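Local coordinates for 190aa long hypothetical protein (PDB 2DDZ), which is of unknown function, belongs to the DUF366 family of the class II tRNA synthetase clan and assembles as a hexamer, at residues 96-101 against 165-170. Numbering follows the deposited sequence.
Sequences VELLWN and MERSAK. With GAI (guanidine), chain S.
Helix 81-100 packs against helix 161-184 here: residues 96-101, on the first, meet residues 165-170, and L98 bridges them. The backbones are nearest at L98 and S168, with their CA atoms 7.2 Å apart. L98 points at the other helix with CG anti to its own backbone N (chi1 179°), which carries both methyls across. Its CD2 presses on the backbone of S168, 3.4 Å from S168 CA. The same methyl lies equally near S168 CB, so the fit is tight. The other methyl, L98 CD1, rests 4.0 Å from R167 CD, on the aliphatic part of that arginine. R167 NH1 forms a salt bridge with E163. The hydroxyl of S168 is buried but satisfied, bonded to F164 O and to the Y71 hydroxyl. F164 also packs on L98 and L99.

W100 takes no part in this packing; its ring meets a bound guanidine and a second subunit. Guanidine N1 sits 3.3 Å above one face of the indole, offset toward the rim, and is 3.4 Å from W100 CE3. The W100 ring also meets W100 of the second subunit, the planes at about 45°. An alanine here would remove the indole, and the guanidine would probably lose the flat surface under it while the neighbouring subunit's W100 lost its ring partner.

No hydrogen bond or salt bridge joins the two segments. Between them the contact is nonpolar and rests on L98, while R167 pairs within its own helix and the S168 hydroxyl also reaches strand 68-75 through Y71.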
loop_
_atom_site.group_PDB
_atom_site.type_symbol
_atom_site.label_atom_id
_atom_site.label_comp_id
_atom_site.label_asym_id
_atom_site.label_seq_id
_atom_site.Cartn_x
_atom_site.Cartn_y
_atom_site.Cartn_z
ATOM N N VAL E 96 22.510 21.410 -0.912
ATOM C CA VAL E 96 23.962 21.397 -0.961
ATOM C C VAL E 96 24.427 21.956 -2.303
ATOM O O VAL E 96 25.306 22.813 -2.355
ATOM C CB VAL E 96 24.505 19.959 -0.734
ATOM C CG1 VAL E 96 25.989 19.882 -1.067
ATOM C CG2 VAL E 96 24.280 19.557 0.730
ATOM N N GLU E 97 23.822 21.475 -3.385
ATOM C CA GLU E 97 24.141 21.947 -4.732
ATOM C C GLU E 97 23.939 23.464 -4.796
ATOM O O GLU E 97 24.723 24.185 -5.404
ATOM C CB GLU E 97 23.210 21.286 -5.747
ATOM C CG GLU E 97 23.538 19.847 -6.095
ATOM C CD GLU E 97 22.346 19.111 -6.701
ATOM O OE1 GLU E 97 21.485 19.778 -7.317
ATOM O OE2 GLU E 97 22.275 17.869 -6.569
ATOM N N LEU E 98 22.871 23.929 -4.160
ATOM C CA LEU E 98 22.535 25.342 -4.145
ATOM C C LEU E 98 23.568 26.223 -3.438
ATOM O O LEU E 98 23.788 27.366 -3.832
ATOM C CB LEU E 98 21.165 25.534 -3.488
ATOM C CG LEU E 98 20.700 26.988 -3.388
ATOM C CD1 LEU E 98 20.635 27.587 -4.791
ATOM C CD2 LEU E 98 19.339 27.067 -2.702
ATOM N N LEU E 99 24.189 25.702 -2.389
ATOM C CA LEU E 99 25.184 26.476 -1.657
ATOM C C LEU E 99 26.410 26.689 -2.528
ATOM O O LEU E 99 27.147 27.651 -2.350
ATOM C CB LEU E 99 25.550 25.772 -0.348
ATOM C CG LEU E 99 24.473 25.832 0.744
ATOM C CD1 LEU E 99 24.857 24.948 1.907
ATOM C CD2 LEU E 99 24.311 27.263 1.208
ATOM N N TRP E 100 26.618 25.787 -3.481
ATOM C CA TRP E 100 27.740 25.915 -4.402
ATOM C C TRP E 100 27.598 27.152 -5.287
ATOM O O TRP E 100 28.592 27.792 -5.612
ATOM C CB TRP E 100 27.858 24.670 -5.279
ATOM C CG TRP E 100 28.596 23.568 -4.610
ATOM C CD1 TRP E 100 28.065 22.526 -3.905
ATOM C CD2 TRP E 100 30.018 23.420 -4.535
ATOM N NE1 TRP E 100 29.069 21.734 -3.395
ATOM C CE2 TRP E 100 30.280 22.260 -3.767
ATOM C CE3 TRP E 100 31.100 24.155 -5.041
ATOM C CZ2 TRP E 100 31.585 21.819 -3.493
ATOM C CZ3 TRP E 100 32.393 23.718 -4.767
ATOM C CH2 TRP E 100 32.623 22.559 -4.001
ATOM N N ASN E 101 26.366 27.484 -5.672
ATOM C CA ASN E 101 26.125 28.655 -6.514
ATOM C C ASN E 101 26.283 29.927 -5.686
ATOM O O ASN E 101 26.103 31.045 -6.172
ATOM C CB ASN E 101 24.730 28.577 -7.155
ATOM C CG ASN E 101 24.584 27.381 -8.092
ATOM O OD1 ASN E 101 25.574 26.785 -8.520
ATOM N ND2 ASN E 101 23.342 27.032 -8.420
ATOM N N MET E 165 16.215 31.990 1.718
ATOM C CA MET E 165 14.887 31.430 1.955
ATOM C C MET E 165 14.083 31.406 0.642
ATOM O O MET E 165 13.479 30.395 0.276
ATOM C CB MET E 165 14.129 32.267 3.008
ATOM C CG MET E 165 14.672 32.161 4.450
ATOM S SD MET E 165 13.934 33.200 5.683
ATOM C CE MET E 165 12.451 32.560 5.708
ATOM N N GLU E 166 14.097 32.529 -0.069
ATOM C CA GLU E 166 13.386 32.667 -1.335
ATOM C C GLU E 166 13.911 31.732 -2.434
ATOM O O GLU E 166 13.137 31.028 -3.090
ATOM C CB GLU E 166 13.489 34.118 -1.830
ATOM C CG GLU E 166 12.560 34.498 -2.975
ATOM C CD GLU E 166 11.123 34.657 -2.520
ATOM O OE1 GLU E 166 10.920 35.009 -1.338
ATOM O OE2 GLU E 166 10.201 34.444 -3.341
ATOM N N ARG E 167 15.228 31.731 -2.644
ATOM C CA ARG E 167 15.806 30.914 -3.708
ATOM C C ARG E 167 15.797 29.418 -3.444
ATOM O O ARG E 167 15.573 28.623 -4.361
ATOM C CB ARG E 167 17.243 31.354 -4.014
ATOM C CG ARG E 167 17.724 30.826 -5.369
ATOM C CD ARG E 167 19.173 31.170 -5.653
ATOM N NE ARG E 167 19.509 32.479 -5.121
ATOM C CZ ARG E 167 20.678 33.089 -5.296
ATOM N NH1 ARG E 167 20.884 34.288 -4.756
ATOM N NH2 ARG E 167 21.638 32.515 -6.010
ATOM N N SER E 168 16.055 29.041 -2.195
ATOM C CA SER E 168 16.075 27.630 -1.827
ATOM C C SER E 168 14.657 27.059 -1.820
ATOM O O SER E 168 14.459 25.904 -2.195
ATOM C CB SER E 168 16.756 27.445 -0.459
ATOM O OG SER E 168 16.048 28.123 0.564
ATOM N N ALA E 169 13.671 27.864 -1.424
ATOM C CA ALA E 169 12.286 27.388 -1.413
ATOM C C ALA E 169 11.855 26.998 -2.825
ATOM O O ALA E 169 11.233 25.951 -3.038
ATOM C CB ALA E 169 11.363 28.465 -0.867
ATOM N N LYS E 170 12.199 27.845 -3.789
ATOM C CA LYS E 170 11.867 27.606 -5.190
ATOM C C LYS E 170 12.607 26.362 -5.698
ATOM O O LYS E 170 12.068 25.586 -6.487
ATOM C CB LYS E 170 12.258 28.837 -6.021
ATOM C CG LYS E 170 11.791 28.838 -7.476
ATOM C CD LYS E 170 12.314 30.081 -8.200
ATOM C CE LYS E 170 11.838 30.181 -9.650
ATOM N NZ LYS E 170 10.387 30.514 -9.759
HETATM C C GAI S . 32.166 21.882 -7.710
HETATM N N1 GAI S . 30.904 21.799 -7.422
HETATM N N2 GAI S . 32.606 22.736 -8.644
HETATM N N3 GAI S . 33.052 21.092 -7.053
#